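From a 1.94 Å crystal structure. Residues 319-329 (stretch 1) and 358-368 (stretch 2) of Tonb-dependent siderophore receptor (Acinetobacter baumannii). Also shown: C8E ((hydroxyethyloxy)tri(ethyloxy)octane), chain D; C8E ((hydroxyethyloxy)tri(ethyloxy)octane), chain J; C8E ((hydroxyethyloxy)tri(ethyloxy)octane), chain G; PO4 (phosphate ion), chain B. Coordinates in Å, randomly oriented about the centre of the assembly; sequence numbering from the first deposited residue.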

ATOM      1  N   ARG A 319      -1.995  -2.905 -26.001  1.00 15.85           N
ATOM      2  CA  ARG A 319      -1.755  -4.202 -25.378  1.00 16.24           C
ATOM      3  C   ARG A 319      -2.729  -4.412 -24.238  1.00 15.63           C
ATOM      4  O   ARG A 319      -2.909  -3.534 -23.414  1.00 16.58           O
ATOM      5  CB  ARG A 319      -0.317  -4.296 -24.849  1.00 16.88           C
ATOM      6  CG  ARG A 319      -0.071  -5.414 -23.849  1.00 18.36           C
ATOM      7  CD  ARG A 319      -0.219  -6.838 -24.402  1.00 17.12           C
ATOM      8  NE  ARG A 319      -0.348  -7.742 -23.260  1.00 17.98           N
ATOM      9  CZ  ARG A 319       0.647  -8.346 -22.613  1.00 18.92           C
ATOM     10  NH1 ARG A 319       1.890  -8.268 -23.035  1.00 20.49           N
ATOM     11  NH2 ARG A 319       0.372  -9.072 -21.550  1.00 19.41           N
ATOM     12  N   LEU A 320      -3.382  -5.571 -24.220  1.00 15.91           N
ATOM     13  CA  LEU A 320      -4.397  -5.875 -23.199  1.00 16.66           C
ATOM     14  C   LEU A 320      -3.778  -6.641 -22.022  1.00 15.41           C
ATOM     15  O   LEU A 320      -3.038  -7.605 -22.231  1.00 16.86           O
ATOM     16  CB  LEU A 320      -5.548  -6.709 -23.800  1.00 16.02           C
ATOM     17  CG  LEU A 320      -6.703  -7.072 -22.851  1.00 15.72           C
ATOM     18  CD1 LEU A 320      -8.032  -7.061 -23.627  1.00 18.97           C
ATOM     19  CD2 LEU A 320      -6.489  -8.406 -22.184  1.00 16.85           C
ATOM     20  N   ASN A 321      -4.095  -6.177 -20.822  1.00 14.25           N
ATOM     21  CA  ASN A 321      -3.825  -6.845 -19.556  1.00 14.77           C
ATOM     22  C   ASN A 321      -5.168  -7.049 -18.870  1.00 17.06           C
ATOM     23  O   ASN A 321      -6.042  -6.177 -18.921  1.00 15.43           O
ATOM     24  CB  ASN A 321      -2.924  -6.018 -18.645  1.00 15.51           C
ATOM     25  CG  ASN A 321      -1.466  -5.947 -19.153  1.00 21.44           C
ATOM     26  OD1 ASN A 321      -0.937  -6.896 -19.696  1.00 29.68           O
ATOM     27  ND2 ASN A 321      -0.856  -4.847 -18.967  1.00 30.03           N
ATOM     28  N   SER A 322      -5.364  -8.217 -18.276  1.00 13.45           N
ATOM     29  CA  SER A 322      -6.625  -8.533 -17.649  1.00 15.11           C
ATOM     30  C   SER A 322      -6.449  -9.535 -16.526  1.00 15.03           C
ATOM     31  O   SER A 322      -5.436 -10.255 -16.455  1.00 17.66           O
ATOM     32  CB  SER A 322      -7.622  -9.101 -18.656  1.00 16.36           C
ATOM     33  OG  SER A 322      -7.322 -10.449 -18.967  1.00 16.50           O
ATOM     34  N   ALA A 323      -7.445  -9.555 -15.649  1.00 15.33           N
ATOM     35  CA  ALA A 323      -7.621 -10.621 -14.660  1.00 15.28           C
ATOM     36  C   ALA A 323      -9.049 -10.590 -14.122  1.00 16.94           C
ATOM     37  O   ALA A 323      -9.711  -9.556 -14.142  1.00 16.49           O
ATOM     38  CB  ALA A 323      -6.639 -10.466 -13.508  1.00 16.52           C
ATOM     39  N   ILE A 324      -9.490 -11.732 -13.612  1.00 14.63           N
ATOM     40  CA  ILE A 324     -10.752 -11.852 -12.913  1.00 16.46           C
ATOM     41  C   ILE A 324     -10.460 -12.682 -11.685  1.00 16.66           C
ATOM     42  O   ILE A 324     -10.071 -13.851 -11.804  1.00 16.49           O
ATOM     43  CB  ILE A 324     -11.812 -12.617 -13.740  1.00 17.98           C
ATOM     44  CG1 ILE A 324     -11.932 -12.070 -15.168  1.00 17.83           C
ATOM     45  CG2 ILE A 324     -13.164 -12.582 -13.009  1.00 22.27           C
ATOM     46  CD1 ILE A 324     -12.663 -13.020 -16.121  1.00 21.44           C
ATOM     47  N   THR A 325     -10.567 -12.082 -10.509  1.00 15.90           N
ATOM     48  CA  THR A 325     -10.262 -12.796  -9.289  1.00 15.82           C
ATOM     49  C   THR A 325     -11.436 -12.743  -8.327  1.00 17.62           C
ATOM     50  O   THR A 325     -12.150 -11.721  -8.233  1.00 16.22           O
ATOM     51  CB  THR A 325      -8.995 -12.280  -8.572  1.00 17.33           C
ATOM     52  OG1 THR A 325      -9.125 -10.882  -8.211  1.00 16.55           O
ATOM     53  CG2 THR A 325      -7.769 -12.483  -9.465  1.00 18.78           C
ATOM     54  N   ASP A 326     -11.542 -13.802  -7.539  1.00 15.69           N
ATOM     55  CA  ASP A 326     -12.579 -13.887  -6.503  1.00 17.41           C
ATOM     56  C   ASP A 326     -11.976 -14.609  -5.322  1.00 17.47           C
ATOM     57  O   ASP A 326     -11.624 -15.789  -5.407  1.00 17.78           O
ATOM     58  CB  ASP A 326     -13.797 -14.636  -7.031  1.00 20.74           C
ATOM     59  CG  ASP A 326     -14.971 -14.637  -6.043  1.00 30.81           C
ATOM     60  OD1 ASP A 326     -14.770 -14.475  -4.839  1.00 30.83           O
ATOM     61  OD2 ASP A 326     -16.103 -14.840  -6.486  1.00 42.75           O
ATOM     62  N   SER A 327     -11.799 -13.874  -4.241  1.00 16.54           N
ATOM     63  CA  SER A 327     -11.121 -14.386  -3.074  1.00 17.39           C
ATOM     64  C   SER A 327     -11.993 -14.314  -1.819  1.00 18.93           C
ATOM     65  O   SER A 327     -12.688 -13.329  -1.598  1.00 18.37           O
ATOM     66  CB  SER A 327      -9.840 -13.594  -2.845  1.00 18.56           C
ATOM     67  OG  SER A 327      -9.230 -13.966  -1.614  1.00 22.52           O
ATOM     68  N   GLU A 328     -11.885 -15.331  -0.972  1.00 16.01           N
ATOM     69  CA  GLU A 328     -12.493 -15.323   0.361  1.00 19.30           C
ATOM     70  C   GLU A 328     -11.459 -15.693   1.398  1.00 16.25           C
ATOM     71  O   GLU A 328     -10.684 -16.644   1.205  1.00 17.28           O
ATOM     72  CB  GLU A 328     -13.675 -16.326   0.432  1.00 21.42           C
ATOM     73  CG  GLU A 328     -14.752 -15.945  -0.558  1.00 25.66           C
ATOM     74  CD  GLU A 328     -16.040 -16.777  -0.442  1.00 43.12           C
ATOM     75  OE1 GLU A 328     -16.117 -17.710   0.390  1.00 36.37           O
ATOM     76  OE2 GLU A 328     -16.971 -16.482  -1.214  1.00 38.94           O
ATOM     77  N   THR A 329     -11.447 -14.950   2.492  1.00 16.31           N
ATOM     78  CA  THR A 329     -10.453 -15.191   3.543  1.00 16.14           C
ATOM     79  C   THR A 329     -11.129 -15.206   4.910  1.00 17.66           C
ATOM     80  O   THR A 329     -11.993 -14.385   5.185  1.00 19.84           O
ATOM     81  CB  THR A 329      -9.375 -14.074   3.565  1.00 17.56           C
ATOM     82  OG1 THR A 329      -8.835 -13.887   2.243  1.00 19.59           O
ATOM     83  CG2 THR A 329      -8.276 -14.431   4.535  1.00 19.76           C
ATOM     84  N   GLN A 358      -7.292 -18.741   3.077  1.00 17.16           N
ATOM     85  CA  GLN A 358      -7.726 -17.939   1.943  1.00 17.78           C
ATOM     86  C   GLN A 358      -7.872 -18.834   0.733  1.00 19.40           C
ATOM     87  O   GLN A 358      -7.002 -19.647   0.455  1.00 17.87           O
ATOM     88  CB  GLN A 358      -6.696 -16.862   1.637  1.00 18.76           C
ATOM     89  CG  GLN A 358      -7.137 -15.923   0.542  1.00 18.59           C
ATOM     90  CD  GLN A 358      -6.107 -14.835   0.210  1.00 24.50           C
ATOM     91  OE1 GLN A 358      -5.016 -14.725   0.817  1.00 21.66           O
ATOM     92  NE2 GLN A 358      -6.444 -14.046  -0.784  1.00 22.17           N
ATOM     93  N   LYS A 359      -8.951 -18.636  -0.017  1.00 17.39           N
ATOM     94  CA  LYS A 359      -9.175 -19.352  -1.265  1.00 17.58           C
ATOM     95  C   LYS A 359      -9.521 -18.361  -2.363  1.00 18.01           C
ATOM     96  O   LYS A 359     -10.382 -17.487  -2.198  1.00 17.09           O
ATOM     97  CB  LYS A 359     -10.313 -20.376  -1.143  1.00 23.63           C
ATOM     98  CG  LYS A 359     -10.048 -21.456  -0.100  1.00 34.86           C
ATOM     99  CD  LYS A 359     -10.987 -22.664  -0.213  1.00 50.42           C
ATOM    100  CE  LYS A 359     -10.642 -23.580  -1.397  1.00 55.71           C
ATOM    101  NZ  LYS A 359      -9.564 -24.591  -1.117  1.00 51.69           N
ATOM    102  N   THR A 360      -8.861 -18.531  -3.496  1.00 17.19           N
ATOM    103  CA  THR A 360      -8.961 -17.580  -4.632  1.00 17.01           C
ATOM    104  C   THR A 360      -9.153 -18.348  -5.909  1.00 18.73           C
ATOM    105  O   THR A 360      -8.430 -19.323  -6.155  1.00 18.62           O
ATOM    106  CB  THR A 360      -7.662 -16.730  -4.772  1.00 19.93           C
ATOM    107  OG1 THR A 360      -7.482 -15.954  -3.588  1.00 22.62           O
ATOM    108  CG2 THR A 360      -7.728 -15.752  -5.970  1.00 21.34           C
ATOM    109  N   ASP A 361     -10.134 -17.917  -6.709  1.00 16.51           N
ATOM    110  CA  ASP A 361     -10.267 -18.323  -8.099  1.00 16.92           C
ATOM    111  C   ASP A 361      -9.715 -17.222  -9.003  1.00 19.19           C
ATOM    112  O   ASP A 361      -9.984 -16.040  -8.783  1.00 16.21           O
ATOM    113  CB  ASP A 361     -11.747 -18.541  -8.453  1.00 20.85           C
ATOM    114  CG  ASP A 361     -12.331 -19.813  -7.822  1.00 27.03           C
ATOM    115  OD1 ASP A 361     -11.569 -20.740  -7.535  1.00 25.14           O
ATOM    116  OD2 ASP A 361     -13.563 -19.896  -7.662  1.00 34.25           O
ATOM    117  N   LYS A 362      -8.956 -17.595 -10.028  1.00 17.63           N
ATOM    118  CA  LYS A 362      -8.411 -16.607 -10.953  1.00 17.06           C
ATOM    119  C   LYS A 362      -8.621 -17.005 -12.394  1.00 17.90           C
ATOM    120  O   LYS A 362      -8.343 -18.155 -12.794  1.00 17.15           O
ATOM    121  CB  LYS A 362      -6.905 -16.389 -10.700  1.00 16.58           C
ATOM    122  CG  LYS A 362      -6.276 -15.254 -11.522  1.00 18.51           C
ATOM    123  CD  LYS A 362      -5.699 -15.679 -12.867  1.00 16.95           C
ATOM    124  CE  LYS A 362      -5.133 -14.495 -13.652  1.00 17.75           C
ATOM    125  NZ  LYS A 362      -4.613 -14.824 -15.006  1.00 18.04           N
ATOM    126  N   GLY A 363      -9.049 -16.020 -13.189  1.00 15.90           N
ATOM    127  CA  GLY A 363      -9.144 -16.164 -14.641  1.00 16.81           C
ATOM    128  C   GLY A 363      -8.691 -14.875 -15.309  1.00 16.72           C
ATOM    129  O   GLY A 363      -8.153 -13.936 -14.652  1.00 15.62           O
ATOM    130  N   GLY A 364      -8.965 -14.789 -16.598  1.00 18.11           N
ATOM    131  CA  GLY A 364      -8.663 -13.587 -17.361  1.00 18.49           C
ATOM    132  C   GLY A 364      -9.488 -13.631 -18.613  1.00 18.17           C
ATOM    133  O   GLY A 364     -10.378 -14.504 -18.754  1.00 20.85           O
ATOM    134  N   TYR A 365      -9.197 -12.730 -19.539  1.00 17.17           N
ATOM    135  CA  TYR A 365     -10.006 -12.611 -20.759  1.00 16.35           C
ATOM    136  C   TYR A 365      -9.255 -13.061 -21.981  1.00 19.19           C
ATOM    137  O   TYR A 365      -8.058 -12.748 -22.151  1.00 21.05           O
ATOM    138  CB  TYR A 365     -10.550 -11.186 -20.954  1.00 18.61           C
ATOM    139  CG  TYR A 365     -11.619 -10.830 -19.945  1.00 16.25           C
ATOM    140  CD1 TYR A 365     -12.937 -11.250 -20.106  1.00 18.54           C
ATOM    141  CD2 TYR A 365     -11.307 -10.100 -18.807  1.00 16.79           C
ATOM    142  CE1 TYR A 365     -13.908 -10.943 -19.172  1.00 20.90           C
ATOM    143  CE2 TYR A 365     -12.269  -9.783 -17.881  1.00 17.97           C
ATOM    144  CZ  TYR A 365     -13.567 -10.218 -18.055  1.00 19.24           C
ATOM    145  OH  TYR A 365     -14.490  -9.907 -17.083  1.00 18.39           O
ATOM    146  N   ASN A 366      -9.940 -13.869 -22.791  1.00 20.99           N
ATOM    147  CA  ASN A 366      -9.537 -14.057 -24.187  1.00 22.76           C
ATOM    148  C   ASN A 366     -10.183 -12.961 -25.028  1.00 19.68           C
ATOM    149  O   ASN A 366     -11.300 -12.505 -24.731  1.00 21.22           O
ATOM    150  CB  ASN A 366      -9.978 -15.415 -24.721  1.00 22.98           C
ATOM    151  CG  ASN A 366      -9.137 -16.560 -24.189  1.00 25.83           C
ATOM    152  OD1 ASN A 366      -7.960 -16.406 -23.886  1.00 25.59           O
ATOM    153  ND2 ASN A 366      -9.745 -17.726 -24.108  1.00 30.73           N
ATOM    154  N   ILE A 367      -9.471 -12.556 -26.072  1.00 20.64           N
ATOM    155  CA  ILE A 367      -9.975 -11.632 -27.076  1.00 20.57           C
ATOM    156  C   ILE A 367     -10.203 -12.437 -28.363  1.00 20.89           C
ATOM    157  O   ILE A 367      -9.325 -13.179 -28.776  1.00 19.16           O
ATOM    158  CB  ILE A 367      -8.944 -10.538 -27.372  1.00 23.12           C
ATOM    159  CG1 ILE A 367      -8.225 -10.122 -26.075  1.00 26.15           C
ATOM    160  CG2 ILE A 367      -9.632  -9.357 -28.004  1.00 30.09           C
ATOM    161  CD1 ILE A 367      -6.794  -9.641 -26.305  1.00 22.31           C
ATOM    162  N   ILE A 368     -11.380 -12.287 -28.964  1.00 21.28           N
ATOM    163  CA  ILE A 368     -11.770 -13.098 -30.123  1.00 23.07           C
ATOM    164  C   ILE A 368     -12.209 -12.152 -31.228  1.00 22.35           C
ATOM    165  O   ILE A 368     -13.065 -11.301 -31.008  1.00 23.46           O
ATOM    166  CB  ILE A 368     -12.904 -14.069 -29.771  1.00 25.64           C
ATOM    167  CG1 ILE A 368     -12.515 -14.907 -28.537  1.00 28.96           C
ATOM    168  CG2 ILE A 368     -13.227 -14.976 -30.964  1.00 25.78           C
ATOM    169  CD1 ILE A 368     -13.578 -15.853 -28.059  1.00 42.11           C
TER
HETATM  170  C1  C8E D1718     -13.485 -15.616 -10.483  1.00 40.17           C
HETATM  171  C2  C8E D1718     -12.522 -16.122 -11.536  1.00 34.85           C
HETATM  172  C3  C8E D1718     -13.322 -16.818 -12.631  1.00 41.26           C
HETATM  173  C4  C8E D1718     -12.892 -16.362 -14.010  1.00 48.89           C
HETATM  174  C5  C8E D1718     -13.169 -17.414 -15.073  1.00 46.94           C
HETATM  175  C6  C8E D1718     -14.628 -17.829 -15.137  1.00 54.44           C
HETATM  176  C7  C8E D1718     -14.803 -18.844 -16.254  1.00 50.35           C
HETATM  177  C8  C8E D1718     -16.045 -18.578 -17.087  1.00 50.03           C
HETATM  178  O9  C8E D1718     -16.105 -19.574 -18.113  1.00 61.09           O
HETATM  179  C1  C8E J1724     -12.032 -20.509   2.524  1.00 46.92           C
HETATM  180  C2  C8E J1724     -11.945 -19.360   3.503  1.00 48.56           C
HETATM  181  C3  C8E J1724     -13.308 -18.702   3.714  1.00 52.07           C
HETATM  182  C4  C8E J1724     -14.058 -19.334   4.882  1.00 60.39           C
HETATM  183  C5  C8E J1724     -15.457 -18.751   5.059  1.00 59.90           C
HETATM  184  C6  C8E J1724     -15.397 -17.243   5.235  1.00 65.59           C
HETATM  185  C7  C8E J1724     -15.448 -16.508   3.894  1.00 54.67           C
HETATM  186  C8  C8E J1724     -15.922 -15.073   4.076  1.00 46.88           C
HETATM  187  O9  C8E J1724     -16.891 -14.787   3.068  1.00 50.76           O
HETATM  188  C10 C8E J1724     -17.227 -13.396   2.948  1.00 58.32           C
HETATM  189  C11 C8E J1724     -17.407 -12.702   4.299  1.00 57.13           C
HETATM  190  O12 C8E J1724     -18.017 -11.412   4.136  1.00 69.48           O
HETATM  191  C1  C8E G1721     -10.813 -20.618 -11.825  1.00 39.92           C
HETATM  192  C2  C8E G1721     -10.929 -21.995 -11.177  1.00 42.21           C
HETATM  193  C3  C8E G1721      -9.885 -22.949 -11.734  1.00 34.67           C
HETATM  194  C4  C8E G1721      -9.986 -24.361 -11.175  1.00 42.88           C
HETATM  195  C5  C8E G1721      -8.611 -24.994 -10.966  1.00 42.45           C
HETATM  196  C6  C8E G1721      -8.661 -26.523 -11.105  1.00 56.59           C
HETATM  197  C7  C8E G1721      -9.137 -27.246  -9.849  1.00 55.36           C
HETATM  198  C8  C8E G1721      -8.949 -28.756 -10.012  1.00 58.63           C
HETATM  199  O9  C8E G1721      -8.311 -29.315  -8.864  1.00 57.50           O
HETATM  200  P   PO4 B1716       5.228  -8.494 -21.784  1.00 76.68           P
HETATM  201  O1  PO4 B1716       5.620  -8.148 -23.205  1.00 57.43           O
HETATM  202  O2  PO4 B1716       4.141  -7.528 -21.363  1.00 48.93           O
HETATM  203  O3  PO4 B1716       6.428  -8.364 -20.847  1.00 58.84           O
HETATM  204  O4  PO4 B1716       4.696  -9.916 -21.733  1.00 73.89           O
HETATM  205  O   HOH W   1      -5.905 -11.524 -21.210  1.00 17.91           O
HETATM  206  O   HOH W   2      -4.619 -12.752 -16.774  1.00 18.93           O
HETATM  207  O   HOH W   3     -12.771 -18.236  -3.616  1.00 42.77           O

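Two antiparallel strands pair in regular register from Thr-329 opposite Gln-358 to Ile-324 opposite Gly-363, and the backbone does most of the work. At Ile-324/Gly-363, Asp-326/Asp-361 and Glu-328/Lys-359, each residue gives its N and receives at its O: Ile-324 N to Gly-363 O and Gly-363 N to Ile-324 O are both 2.8 Å; Asp-326 N to Asp-361 O is 3.0 Å and Asp-361 N to Asp-326 O 2.9 Å; Glu-328 N to Lys-359 O and Lys-359 N to Glu-328 O are both 2.9 Å. CA-H...O contacts, such as Thr-325 CA to Asp-361 O at 3.3 Å, fill the steps between. Water 3 donates to both Asp-326 O and Lys-359 O.

Past Ile-324 the backbone pairing gives way to side chains. Ser-322 OG accepts from Tyr-365 N (3.0 Å) and donates to water 1, which in turn donates to Tyr-365 O, so one small hydroxyl satisfies Tyr-365 N directly and reaches Tyr-365 O through water. Water 2 similarly joins Lys-362 NZ to Ser-322 O. On the face shared by Ser-327, Thr-360 and Gln-358, Gln-358 NE2 donates to Ser-327 OG (2.9 Å).

The strands bury 776 Å² between them, and Ile-324, partly exposed, has the largest area covered by the other stretch. Apolar packing is local: Ile-324 CD1 sits over the Tyr-365 ring face, 3.5 Å from Tyr-365 CZ, and Leu-320 CD1 meets Ile-367 CD1 at 3.9 Å. Having no side chain, Gly-363 leaves room for the C8E (chain D) chain, whose C4 lies 3.8 Å from Gly-363 CA.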